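Local coordinates for hydrazine synthase alpha subunit (Candidatus Kuenenia stuttgartiensis, PDB 5C2V), which works within the hydrazine synthase complex, where it condenses hydroxylamine made in the gamma subunit with ammonia to yield hydrazine, at residues G6-V9 / A13-T16; R116-L121 / G164-S169; E173-E178 / P182-L187; T436-Q441 / A568-H573; I464-Q469 / L636-Q641. All coordinates share one frame; numbering follows the deposited sequence.

Interaction 1 of 5, residues G6-V9 / A13-T16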
# COMPACT_ATOMS: atom_id res chain seq x y z
N GLY D 6 -19.62 -32.81 -20.01
CA GLY D 6 -20.91 -33.45 -20.19
C GLY D 6 -20.83 -34.93 -19.90
O GLY D 6 -19.75 -35.51 -19.89
N GLY D 7 -21.98 -35.55 -19.65
CA GLY D 7 -22.03 -36.97 -19.35
C GLY D 7 -22.57 -37.81 -20.49
O GLY D 7 -22.99 -37.29 -21.52
N PRO D 8 -22.55 -39.14 -20.31
CA PRO D 8 -23.09 -40.09 -21.29
C PRO D 8 -24.61 -40.00 -21.40
O PRO D 8 -25.17 -40.22 -22.47
CB PRO D 8 -22.67 -41.46 -20.73
CG PRO D 8 -22.51 -41.22 -19.26
CD PRO D 8 -21.99 -39.82 -19.13
N VAL D 9 -25.25 -39.67 -20.28
CA VAL D 9 -26.70 -39.48 -20.25
C VAL D 9 -27.01 -38.11 -19.66
O VAL D 9 -26.29 -37.64 -18.78
CB VAL D 9 -27.40 -40.58 -19.41
CG1 VAL D 9 -28.91 -40.50 -19.57
CG2 VAL D 9 -26.89 -41.96 -19.81
N ALA D 13 -22.97 -37.75 -15.00
CA ALA D 13 -21.64 -37.19 -15.22
C ALA D 13 -20.61 -38.24 -15.66
O ALA D 13 -20.75 -39.42 -15.36
CB ALA D 13 -21.15 -36.49 -13.96
N LEU D 14 -19.59 -37.78 -16.38
CA LEU D 14 -18.50 -38.64 -16.81
C LEU D 14 -17.54 -38.89 -15.65
O LEU D 14 -17.45 -38.08 -14.73
CB LEU D 14 -17.76 -38.00 -17.99
CG LEU D 14 -16.84 -38.90 -18.83
CD1 LEU D 14 -17.64 -40.03 -19.46
CD2 LEU D 14 -16.12 -38.09 -19.89
N TRP D 15 -16.84 -40.02 -15.70
CA TRP D 15 -15.94 -40.40 -14.61
C TRP D 15 -14.69 -39.53 -14.54
O TRP D 15 -13.95 -39.57 -13.57
CB TRP D 15 -15.55 -41.88 -14.73
CG TRP D 15 -14.88 -42.24 -16.03
CD1 TRP D 15 -15.48 -42.74 -17.15
CD2 TRP D 15 -13.48 -42.14 -16.33
NE1 TRP D 15 -14.55 -42.95 -18.13
CE2 TRP D 15 -13.31 -42.59 -17.66
CE3 TRP D 15 -12.36 -41.71 -15.62
CZ2 TRP D 15 -12.07 -42.63 -18.28
CZ3 TRP D 15 -11.12 -41.75 -16.24
CH2 TRP D 15 -10.99 -42.20 -17.56
N THR D 16 -14.47 -38.74 -15.59
CA THR D 16 -13.33 -37.82 -15.61
C THR D 16 -13.66 -36.51 -14.90
O THR D 16 -12.76 -35.74 -14.55
CB THR D 16 -12.89 -37.49 -17.05
OG1 THR D 16 -14.00 -36.94 -17.77
CG2 THR D 16 -12.41 -38.75 -17.75
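The backbone N of A13 is hydrogen-bonded to OE2 of E24, a side chain of helix 18-25. A13 lies beside G7, the two CA atoms 4.2 Å apart. Across the pair the backbones pass without a direct hydrogen bond, and contact is by packing alone. CA of G7 lies 3.9 Å from N of L14, while the ring of P8 turns its CD methylene to O of A13 at 4.0 Å. L14 adds its side chain: CB meets O of G6 at 3.7 Å, and with CG anti to the backbone N (chi1 -164°) the methyl CD1 reaches CD of P8 at 4.4 Å. This is an irregular N-terminal loop that doubles back on itself just before helix 18-25, illustrating how a segment without strand pairing can still be fixed by close backbone packing and bonds to its surroundings. Those surroundings include other subunits: P8 packs on E16 of the gamma subunit and L14 on H276 of the beta subunit. Further along the returning limb, T16 O receives a hydrogen bond from NH2 of R395 in the same chain.

Interaction 2 of 5, residues R116-L121 / G164-S169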
# COMPACT_ATOMS: atom_id res chain seq x y z
N ARG D 116 -4.30 -46.65 15.05
CA ARG D 116 -2.95 -46.87 14.53
C ARG D 116 -2.14 -45.57 14.50
O ARG D 116 -2.68 -44.51 14.20
CB ARG D 116 -3.02 -47.48 13.12
CG ARG D 116 -1.66 -47.81 12.52
CD ARG D 116 -1.77 -48.17 11.05
NE ARG D 116 -0.45 -48.33 10.44
CZ ARG D 116 -0.23 -48.45 9.14
NH1 ARG D 116 -1.25 -48.44 8.29
NH2 ARG D 116 1.00 -48.59 8.67
N GLN D 117 -0.85 -45.67 14.81
CA GLN D 117 0.03 -44.50 14.85
C GLN D 117 0.83 -44.33 13.57
O GLN D 117 1.66 -45.17 13.22
CB GLN D 117 0.99 -44.61 16.04
CG GLN D 117 1.89 -43.40 16.22
CD GLN D 117 2.86 -43.56 17.37
OE1 GLN D 117 2.72 -44.47 18.19
NE2 GLN D 117 3.85 -42.68 17.43
N MET D 118 0.57 -43.23 12.86
CA MET D 118 1.22 -42.96 11.58
C MET D 118 2.61 -42.33 11.67
O MET D 118 3.51 -42.71 10.92
CB MET D 118 0.31 -42.07 10.73
CG MET D 118 -1.07 -42.65 10.53
SD MET D 118 -0.96 -44.41 10.14
CE MET D 118 -0.37 -44.34 8.46
N THR D 119 2.79 -41.36 12.57
CA THR D 119 4.05 -40.61 12.61
C THR D 119 4.75 -40.63 13.97
O THR D 119 4.13 -40.40 15.00
CB THR D 119 3.82 -39.13 12.23
OG1 THR D 119 2.75 -38.59 13.02
CG2 THR D 119 3.47 -39.00 10.76
N ASP D 120 6.04 -40.97 13.96
CA ASP D 120 6.89 -40.84 15.14
C ASP D 120 7.75 -39.57 15.14
O ASP D 120 8.62 -39.42 15.99
CB ASP D 120 7.78 -42.07 15.30
CG ASP D 120 8.11 -42.35 16.76
OD1 ASP D 120 7.31 -41.94 17.63
OD2 ASP D 120 9.15 -42.98 17.04
N LEU D 121 7.51 -38.68 14.18
CA LEU D 121 8.41 -37.55 13.89
C LEU D 121 8.82 -36.75 15.12
O LEU D 121 8.04 -36.59 16.06
CB LEU D 121 7.74 -36.59 12.89
CG LEU D 121 8.50 -35.30 12.54
CD1 LEU D 121 9.73 -35.61 11.69
CD2 LEU D 121 7.61 -34.27 11.86
N GLY D 164 -3.60 -45.89 0.17
CA GLY D 164 -3.31 -44.56 -0.31
C GLY D 164 -2.09 -43.96 0.35
O GLY D 164 -1.28 -44.65 0.95
N MET D 165 -1.97 -42.65 0.21
CA MET D 165 -0.89 -41.89 0.82
C MET D 165 -1.50 -40.86 1.76
O MET D 165 -2.69 -40.54 1.65
CB MET D 165 -0.05 -41.19 -0.25
CG MET D 165 0.54 -42.13 -1.29
SD MET D 165 1.97 -43.04 -0.67
CE MET D 165 3.11 -41.69 -0.39
N ILE D 166 -0.71 -40.36 2.70
CA ILE D 166 -1.19 -39.32 3.60
C ILE D 166 -0.35 -38.06 3.48
O ILE D 166 0.84 -38.06 3.80
CB ILE D 166 -1.21 -39.79 5.06
CG1 ILE D 166 -2.27 -40.88 5.25
CG2 ILE D 166 -1.49 -38.62 5.99
CD1 ILE D 166 -2.44 -41.32 6.69
N ILE D 167 -0.97 -36.98 3.02
CA ILE D 167 -0.29 -35.69 2.93
C ILE D 167 -0.60 -34.87 4.17
O ILE D 167 -1.75 -34.56 4.44
CB ILE D 167 -0.71 -34.90 1.68
CG1 ILE D 167 -0.71 -35.81 0.44
CG2 ILE D 167 0.19 -33.69 1.48
CD1 ILE D 167 0.65 -36.39 0.11
N PHE D 168 0.43 -34.51 4.94
CA PHE D 168 0.19 -33.74 6.16
C PHE D 168 1.18 -32.60 6.32
O PHE D 168 2.19 -32.53 5.62
CB PHE D 168 0.24 -34.66 7.39
CG PHE D 168 1.63 -35.13 7.74
CD1 PHE D 168 2.18 -36.25 7.14
CD2 PHE D 168 2.37 -34.47 8.71
CE1 PHE D 168 3.45 -36.69 7.47
CE2 PHE D 168 3.64 -34.90 9.04
CZ PHE D 168 4.18 -36.01 8.43
N SER D 169 0.88 -31.69 7.24
CA SER D 169 1.79 -30.59 7.54
C SER D 169 2.58 -30.93 8.80
O SER D 169 2.03 -31.44 9.77
CB SER D 169 1.02 -29.28 7.73
OG SER D 169 1.90 -28.22 8.06
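Within the N-terminal domain, which includes the six-bladed beta-propeller, two successive antiparallel sheets meet through the side chains of 116-121 and 164-169, consistent with adjacent blades of the propeller. The backbones stay well apart, with the CA atoms of M118 and I166 at 9.1 Å, so the space is bridged wholly by side chains. M118 folds its chain at chi2 and chi3 and brings CE to CD1 of I166 at 4.1 Å, the two side chains crossing at about a right angle. The same methyl lies over the centre of the R116 guanidinium plane, 4.1 Å above it, so the thioether end is wedged between an aliphatic tip and a flat charged group. T119 and F168 approach from opposite directions. OG1 of T119 lies between the backbone N and the carbonyl carbon (chi1 51°), which leaves CG2 anti to the carbonyl carbon; this methyl is directed at the far end of the phenyl ring, 3.9 Å from CZ, and meets it obliquely. The hydroxyl branch is engaged on its own side: OG1 is hydrogen-bonded to N of I105 and to OE1 of Q104. Apolar and polar branches of one threonine thus serve two different sheets. L190 of strand 186-191 touches M118, T119 and I166, and Y188 of that strand lays its ring nearly parallel to F168. Strand 103-109 lies beside 116-117 in its sheet, and its I105 packs on M118 and F168, while strand 124-131 flanks 164-169, where P128 and Y130 pack on I166.

Interaction 3 of 5, residues E173-E178 / P182-L187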
# COMPACT_ATOMS: atom_id res chain seq x y z
N GLU D 173 11.74 -29.40 15.49
CA GLU D 173 11.85 -28.62 16.71
C GLU D 173 13.22 -27.96 16.82
O GLU D 173 14.19 -28.42 16.21
CB GLU D 173 11.58 -29.50 17.93
CG GLU D 173 10.13 -29.47 18.40
CD GLU D 173 9.76 -30.69 19.22
OE1 GLU D 173 10.67 -31.46 19.60
OE2 GLU D 173 8.55 -30.88 19.48
N GLY D 174 13.30 -26.88 17.58
CA GLY D 174 14.52 -26.09 17.67
C GLY D 174 14.73 -25.32 16.39
O GLY D 174 15.86 -25.07 15.97
N VAL D 175 13.63 -24.94 15.75
CA VAL D 175 13.67 -24.28 14.46
C VAL D 175 12.88 -22.96 14.48
O VAL D 175 11.87 -22.85 15.18
CB VAL D 175 13.12 -25.21 13.34
CG1 VAL D 175 11.64 -25.51 13.56
CG2 VAL D 175 13.34 -24.61 11.97
N MET D 176 13.37 -21.97 13.75
CA MET D 176 12.71 -20.67 13.66
C MET D 176 12.33 -20.34 12.23
O MET D 176 13.11 -20.57 11.30
CB MET D 176 13.61 -19.57 14.23
CG MET D 176 13.38 -19.25 15.70
SD MET D 176 14.59 -18.07 16.33
CE MET D 176 13.92 -17.73 17.96
N ASP D 177 11.14 -19.78 12.03
CA ASP D 177 10.75 -19.30 10.71
C ASP D 177 11.32 -17.91 10.47
O ASP D 177 12.16 -17.43 11.23
CB ASP D 177 9.22 -19.32 10.54
CG ASP D 177 8.49 -18.33 11.45
OD1 ASP D 177 9.14 -17.56 12.19
OD2 ASP D 177 7.24 -18.33 11.43
N GLU D 178 10.86 -17.26 9.41
CA GLU D 178 11.37 -15.95 9.03
C GLU D 178 10.85 -14.84 9.94
O GLU D 178 11.39 -13.73 9.95
CB GLU D 178 11.03 -15.67 7.57
CG GLU D 178 11.70 -16.64 6.60
CD GLU D 178 11.10 -16.63 5.21
OE1 GLU D 178 9.87 -16.83 5.09
OE2 GLU D 178 11.85 -16.42 4.24
N PRO D 182 8.85 -19.96 16.91
CA PRO D 182 9.58 -21.21 17.13
C PRO D 182 8.95 -22.41 16.42
O PRO D 182 8.77 -23.46 17.03
CB PRO D 182 9.49 -21.38 18.65
CG PRO D 182 8.17 -20.77 19.00
CD PRO D 182 7.98 -19.61 18.05
N TYR D 183 8.61 -22.23 15.15
CA TYR D 183 8.18 -23.34 14.30
C TYR D 183 8.41 -23.00 12.82
O TYR D 183 8.26 -21.85 12.42
CB TYR D 183 6.71 -23.66 14.55
CG TYR D 183 5.80 -22.45 14.52
CD1 TYR D 183 5.19 -22.04 13.35
CD2 TYR D 183 5.54 -21.73 15.68
CE1 TYR D 183 4.35 -20.94 13.32
CE2 TYR D 183 4.71 -20.63 15.67
CZ TYR D 183 4.11 -20.24 14.49
OH TYR D 183 3.28 -19.14 14.47
N ALA D 184 8.76 -24.00 12.01
CA ALA D 184 8.65 -23.84 10.57
C ALA D 184 8.01 -25.09 9.95
O ALA D 184 8.63 -26.15 9.91
CB ALA D 184 10.01 -23.58 9.95
N TYR D 185 6.79 -24.94 9.46
CA TYR D 185 6.05 -26.05 8.87
C TYR D 185 6.36 -26.29 7.40
O TYR D 185 6.76 -25.38 6.67
CB TYR D 185 4.55 -25.85 9.07
CG TYR D 185 4.10 -26.18 10.47
CD1 TYR D 185 4.15 -25.23 11.48
CD2 TYR D 185 3.65 -27.45 10.79
CE1 TYR D 185 3.75 -25.53 12.76
CE2 TYR D 185 3.25 -27.77 12.07
CZ TYR D 185 3.30 -26.80 13.06
OH TYR D 185 2.90 -27.11 14.34
N ASN D 186 6.16 -27.54 6.98
CA ASN D 186 6.24 -27.91 5.57
C ASN D 186 5.31 -29.08 5.28
O ASN D 186 4.65 -29.58 6.19
CB ASN D 186 7.68 -28.26 5.20
CG ASN D 186 8.48 -27.05 4.77
OD1 ASN D 186 8.02 -26.23 3.98
ND2 ASN D 186 9.70 -26.93 5.29
N LEU D 187 5.25 -29.50 4.03
CA LEU D 187 4.36 -30.60 3.66
C LEU D 187 5.13 -31.91 3.50
O LEU D 187 6.22 -31.95 2.95
CB LEU D 187 3.61 -30.28 2.37
CG LEU D 187 2.56 -29.17 2.45
CD1 LEU D 187 1.78 -29.07 1.15
CD2 LEU D 187 1.63 -29.39 3.63
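V175 has CG1 between its backbone N and carbonyl carbon (chi1 65°), which leaves CG2 anti to the N, and the two branches meet A184 at different atoms: CG1 lies 3.6 Å from N of A184 and CG2 lies 4.0 Å from its CB. D177 likewise has CG between its backbone N and carbonyl carbon (chi1 65°), a rotation that carries the carboxylate to where OD1 accepts a hydrogen bond from N of N181, in the turn between the segments. OD2 is left near the Y183 ring, which it meets obliquely, 4.3 Å from CE1. CB of D177 packs against the carbonyl O of Y183 at 3.3 Å. No conventional hydrogen bond crosses the pair. V175 O instead receives a CA-H...O contact from P182, with CA and O 3.4 Å apart. In such a folded-back loop, side-chain packing and a CA-H...O contact join the two limbs where no ladder does. The Y183 ring stacks on H51, and D177 O accepts from NE2 of Q501. The whole loop links strand 154-171 to strand 186-191, antiparallel neighbours in one sheet, and N186 with G170 forms a backbone hydrogen bond between them where the second strand begins.

Interaction 4 of 5, residues T436-Q441 / A568-H573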
# COMPACT_ATOMS: atom_id res chain seq x y z
N THR D 436 15.02 -14.19 -19.45
CA THR D 436 15.24 -13.62 -18.12
C THR D 436 14.90 -12.13 -18.08
O THR D 436 14.76 -11.55 -17.00
CB THR D 436 16.69 -13.81 -17.65
OG1 THR D 436 17.59 -13.49 -18.72
CG2 THR D 436 16.92 -15.25 -17.22
N THR D 437 14.75 -11.52 -19.25
CA THR D 437 14.43 -10.10 -19.34
C THR D 437 12.93 -9.88 -19.48
O THR D 437 12.46 -8.74 -19.56
CB THR D 437 15.15 -9.44 -20.53
OG1 THR D 437 14.51 -9.84 -21.76
CG2 THR D 437 16.61 -9.85 -20.57
N LEU D 438 12.17 -10.98 -19.51
CA LEU D 438 10.73 -10.92 -19.70
C LEU D 438 10.00 -10.85 -18.36
O LEU D 438 10.07 -11.78 -17.56
CB LEU D 438 10.25 -12.13 -20.50
CG LEU D 438 8.76 -12.22 -20.81
CD1 LEU D 438 8.33 -11.11 -21.74
CD2 LEU D 438 8.42 -13.59 -21.40
N SER D 439 9.29 -9.74 -18.13
CA SER D 439 8.61 -9.53 -16.86
C SER D 439 7.37 -8.66 -16.99
O SER D 439 7.24 -7.87 -17.92
CB SER D 439 9.57 -8.90 -15.85
OG SER D 439 8.96 -8.81 -14.57
N ASP D 440 6.45 -8.80 -16.04
CA ASP D 440 5.29 -7.93 -15.95
C ASP D 440 5.55 -6.80 -14.95
O ASP D 440 4.71 -5.95 -14.72
CB ASP D 440 4.03 -8.72 -15.55
CG ASP D 440 4.05 -9.17 -14.10
OD1 ASP D 440 5.15 -9.27 -13.51
OD2 ASP D 440 2.97 -9.45 -13.55
N GLN D 441 6.75 -6.83 -14.37
CA GLN D 441 7.14 -5.84 -13.37
C GLN D 441 7.76 -4.61 -14.01
O GLN D 441 8.51 -4.72 -14.98
CB GLN D 441 8.12 -6.45 -12.36
CG GLN D 441 7.51 -7.53 -11.48
CD GLN D 441 6.40 -6.99 -10.59
OE1 GLN D 441 5.28 -7.48 -10.62
NE2 GLN D 441 6.72 -5.98 -9.80
N ALA D 568 -0.69 -17.77 -20.23
CA ALA D 568 -0.25 -18.94 -20.96
C ALA D 568 1.22 -18.81 -21.34
O ALA D 568 1.72 -17.70 -21.55
CB ALA D 568 -1.10 -19.15 -22.20
N PHE D 569 1.91 -19.95 -21.41
CA PHE D 569 3.30 -19.98 -21.81
C PHE D 569 3.50 -19.33 -23.18
O PHE D 569 2.78 -19.65 -24.13
CB PHE D 569 3.82 -21.42 -21.84
CG PHE D 569 4.24 -21.95 -20.50
CD1 PHE D 569 3.29 -22.25 -19.53
CD2 PHE D 569 5.57 -22.15 -20.21
CE1 PHE D 569 3.68 -22.74 -18.30
CE2 PHE D 569 5.97 -22.64 -18.97
CZ PHE D 569 5.02 -22.93 -18.02
N LYS D 570 4.45 -18.41 -23.27
CA LYS D 570 4.78 -17.80 -24.54
C LYS D 570 5.63 -18.77 -25.35
O LYS D 570 6.50 -19.45 -24.81
CB LYS D 570 5.53 -16.48 -24.34
CG LYS D 570 5.94 -15.79 -25.64
CD LYS D 570 5.80 -14.28 -25.55
CE LYS D 570 6.90 -13.66 -24.71
NZ LYS D 570 8.23 -13.76 -25.39
N ASN D 571 5.38 -18.84 -26.66
CA ASN D 571 6.15 -19.74 -27.50
C ASN D 571 7.50 -19.12 -27.75
O ASN D 571 7.61 -18.06 -28.38
CB ASN D 571 5.41 -20.02 -28.81
CG ASN D 571 5.93 -21.26 -29.52
OD1 ASN D 571 6.64 -22.07 -28.93
ND2 ASN D 571 5.57 -21.41 -30.79
N ILE D 572 8.54 -19.78 -27.27
CA ILE D 572 9.89 -19.24 -27.29
C ILE D 572 10.89 -20.32 -27.66
O ILE D 572 10.91 -21.39 -27.06
CB ILE D 572 10.30 -18.64 -25.92
CG1 ILE D 572 9.35 -17.50 -25.52
CG2 ILE D 572 11.73 -18.13 -25.96
CD1 ILE D 572 9.72 -16.84 -24.21
N HIS D 573 11.71 -20.04 -28.66
CA HIS D 573 12.75 -20.97 -29.06
C HIS D 573 14.06 -20.47 -28.46
O HIS D 573 14.62 -19.47 -28.90
CB HIS D 573 12.83 -21.07 -30.58
CG HIS D 573 13.74 -22.15 -31.08
ND1 HIS D 573 13.93 -22.40 -32.42
CD2 HIS D 573 14.50 -23.05 -30.42
CE1 HIS D 573 14.78 -23.40 -32.56
NE2 HIS D 573 15.14 -23.82 -31.36
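L438 and K570 meet through carbon: CD2 of the leucine lies 3.6 Å from CE of the lysine and 4.0 Å from its NZ, with the two side chains crossing obliquely. The lysine chain bends at chi2, chi3 and chi4, which brings CE and NZ alongside the leucine methyls. I572 adds its CD1 at 4.5 Å from CD2 of L438, so one methyl is touched by two residues two positions apart. Behind L438, its backbone is hydrogen-bonded to C559 and its side chain rests on Y561. C559 belongs to the CXXCH haem-binding motif, in which it holds the middle-domain haem c covalently, and Y561 follows the motif directly; unusually for such a motif, H560 binds zinc and Y564 is the axial ligand of the iron. The following residues extend the support: S439 makes an ST turn, its OG accepting from N of Q441 at 3.0 Å, and D440 OD1 is hydrogen-bonded to ND1 of the zinc ligand H560. On the far side, the beta subunit lies against 568-573, with N571 hydrogen-bonded to N213 and W214 of that chain, and H573 stacked on the same W214. Y239 of the gamma subunit meets the H573 ring edge to face.

Interaction 5 of 5, residues I464-Q469 / L636-Q641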
# COMPACT_ATOMS: atom_id res chain seq x y z
N ILE D 464 22.48 -17.44 -7.84
CA ILE D 464 21.60 -18.39 -7.17
C ILE D 464 21.97 -18.49 -5.70
O ILE D 464 23.12 -18.81 -5.35
CB ILE D 464 21.67 -19.78 -7.82
CG1 ILE D 464 21.62 -19.66 -9.34
CG2 ILE D 464 20.53 -20.65 -7.31
CD1 ILE D 464 21.74 -20.98 -10.06
N ILE D 465 20.97 -18.23 -4.85
CA ILE D 465 21.14 -18.07 -3.41
C ILE D 465 20.34 -19.11 -2.64
O ILE D 465 19.18 -19.36 -2.94
CB ILE D 465 20.69 -16.66 -2.97
CG1 ILE D 465 21.56 -15.58 -3.62
CG2 ILE D 465 20.71 -16.53 -1.45
CD1 ILE D 465 21.08 -14.17 -3.36
N GLN D 466 20.96 -19.73 -1.63
CA GLN D 466 20.27 -20.68 -0.78
C GLN D 466 19.98 -20.11 0.61
O GLN D 466 20.89 -19.68 1.32
CB GLN D 466 21.07 -21.97 -0.63
CG GLN D 466 20.42 -23.01 0.27
CD GLN D 466 21.27 -24.24 0.46
OE1 GLN D 466 22.25 -24.46 -0.25
NE2 GLN D 466 20.90 -25.07 1.44
N GLY D 467 18.70 -20.11 0.99
CA GLY D 467 18.30 -19.66 2.31
C GLY D 467 18.70 -20.62 3.41
O GLY D 467 18.41 -21.81 3.35
N TYR D 468 19.37 -20.09 4.43
CA TYR D 468 19.73 -20.89 5.60
C TYR D 468 18.68 -20.72 6.69
O TYR D 468 18.33 -19.59 7.05
CB TYR D 468 21.11 -20.49 6.14
CG TYR D 468 22.24 -20.64 5.14
CD1 TYR D 468 22.16 -21.57 4.11
CD2 TYR D 468 23.38 -19.86 5.25
CE1 TYR D 468 23.20 -21.71 3.20
CE2 TYR D 468 24.42 -19.99 4.35
CZ TYR D 468 24.32 -20.92 3.33
OH TYR D 468 25.36 -21.05 2.43
N GLN D 469 18.18 -21.83 7.21
CA GLN D 469 17.22 -21.80 8.30
C GLN D 469 17.88 -21.21 9.54
O GLN D 469 19.07 -21.40 9.76
CB GLN D 469 16.69 -23.20 8.59
CG GLN D 469 15.55 -23.24 9.60
CD GLN D 469 14.27 -22.60 9.07
OE1 GLN D 469 13.45 -23.27 8.44
NE2 GLN D 469 14.10 -21.31 9.33
N LEU D 636 27.92 -29.08 -4.75
CA LEU D 636 27.05 -30.05 -4.09
C LEU D 636 27.45 -30.33 -2.65
O LEU D 636 26.76 -31.08 -1.95
CB LEU D 636 27.02 -31.35 -4.89
CG LEU D 636 26.39 -31.26 -6.28
CD1 LEU D 636 26.07 -32.65 -6.82
CD2 LEU D 636 25.14 -30.39 -6.25
N THR D 637 28.54 -29.74 -2.19
CA THR D 637 28.98 -29.96 -0.81
C THR D 637 28.47 -28.84 0.10
O THR D 637 28.91 -27.70 -0.01
CB THR D 637 30.51 -30.05 -0.71
OG1 THR D 637 31.01 -30.90 -1.75
CG2 THR D 637 30.92 -30.61 0.65
N LEU D 638 27.54 -29.18 0.99
CA LEU D 638 26.92 -28.21 1.88
C LEU D 638 27.93 -27.61 2.85
O LEU D 638 27.81 -26.46 3.26
CB LEU D 638 25.77 -28.85 2.65
CG LEU D 638 24.54 -29.27 1.84
CD1 LEU D 638 23.49 -29.90 2.74
CD2 LEU D 638 23.96 -28.07 1.10
N ASP D 639 28.92 -28.42 3.21
CA ASP D 639 29.99 -27.99 4.10
C ASP D 639 30.74 -26.79 3.52
O ASP D 639 31.07 -25.85 4.23
CB ASP D 639 30.96 -29.16 4.35
CG ASP D 639 31.82 -28.96 5.59
OD1 ASP D 639 32.19 -27.81 5.89
OD2 ASP D 639 32.13 -29.97 6.25
N LYS D 640 30.99 -26.85 2.21
CA LYS D 640 31.86 -25.88 1.55
C LYS D 640 31.12 -24.73 0.84
O LYS D 640 31.76 -23.90 0.20
CB LYS D 640 32.74 -26.63 0.55
CG LYS D 640 33.33 -27.91 1.13
CD LYS D 640 34.14 -28.69 0.12
CE LYS D 640 35.49 -28.05 -0.11
NZ LYS D 640 36.36 -28.91 -0.96
N GLN D 641 29.80 -24.69 0.96
CA GLN D 641 29.02 -23.64 0.30
C GLN D 641 29.38 -22.25 0.82
O GLN D 641 29.38 -22.01 2.03
CB GLN D 641 27.52 -23.89 0.47
CG GLN D 641 26.64 -23.07 -0.46
CD GLN D 641 25.16 -23.32 -0.26
OE1 GLN D 641 24.66 -23.27 0.86
NE2 GLN D 641 24.45 -23.59 -1.35
O HOH W 1 27.53 -20.46 3.98
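Q466 and Q641 turn their amide planes 72° apart, yet each presents a complementary end: NE2 of Q641 donates to OE1 of Q466 at 2.6 Å. Both glutamines have CG anti to the backbone N and run extended from there, which lets the two amides span the distance between their segments. Y468 approaches Q641 along a different line. Its ring and the amide are 35° apart, the two side chains running alongside each other in opposite senses, with OE1 of Q641 at the ring edge and in its plane. The phenol OH donates to this OE1 at 2.8 Å, standing 41° out of the carbonyl plane and away from a lone-pair direction. A water completes the set, donating to OH of Y468 at 2.7 Å and to O of Q641 at 3.1 Å, while CD2 of L638 borders the glutamine pair, 4.2 Å from OE1 of Q466. The contact joins the end of strand 461-467 in the middle domain to the loop ahead of helix 646-657, in the cytochrome c region. Because both ends of the Q641 amide are in use, one giving and one receiving, its rotation is probably set by the two partners, and the phenol acts as donor and acceptor at once.

Interactions 2, 3 and 5 form a connected path. Interaction 3 touches interaction 2 where OG of S169 lies 3.3 Å from CD2 of Y185, where strand 154-171 meets the residue just before strand 186-191, and it touches interaction 5 where CG2 of V175 meets CG of Q469 at 3.5 Å; the centres are about 18 Å apart in each case. The propeller thereby abuts the middle domain, which interaction 5 in turn joins to the cytochrome c region. Interaction 4 lies beside the middle-domain haem, with the L438 side chain about 9 Å from it, and its centre is about 29 Å from that of interaction 5. Interaction 1 stands apart, centred about 50 Å from interaction 5 and on the other side of the chain's centre.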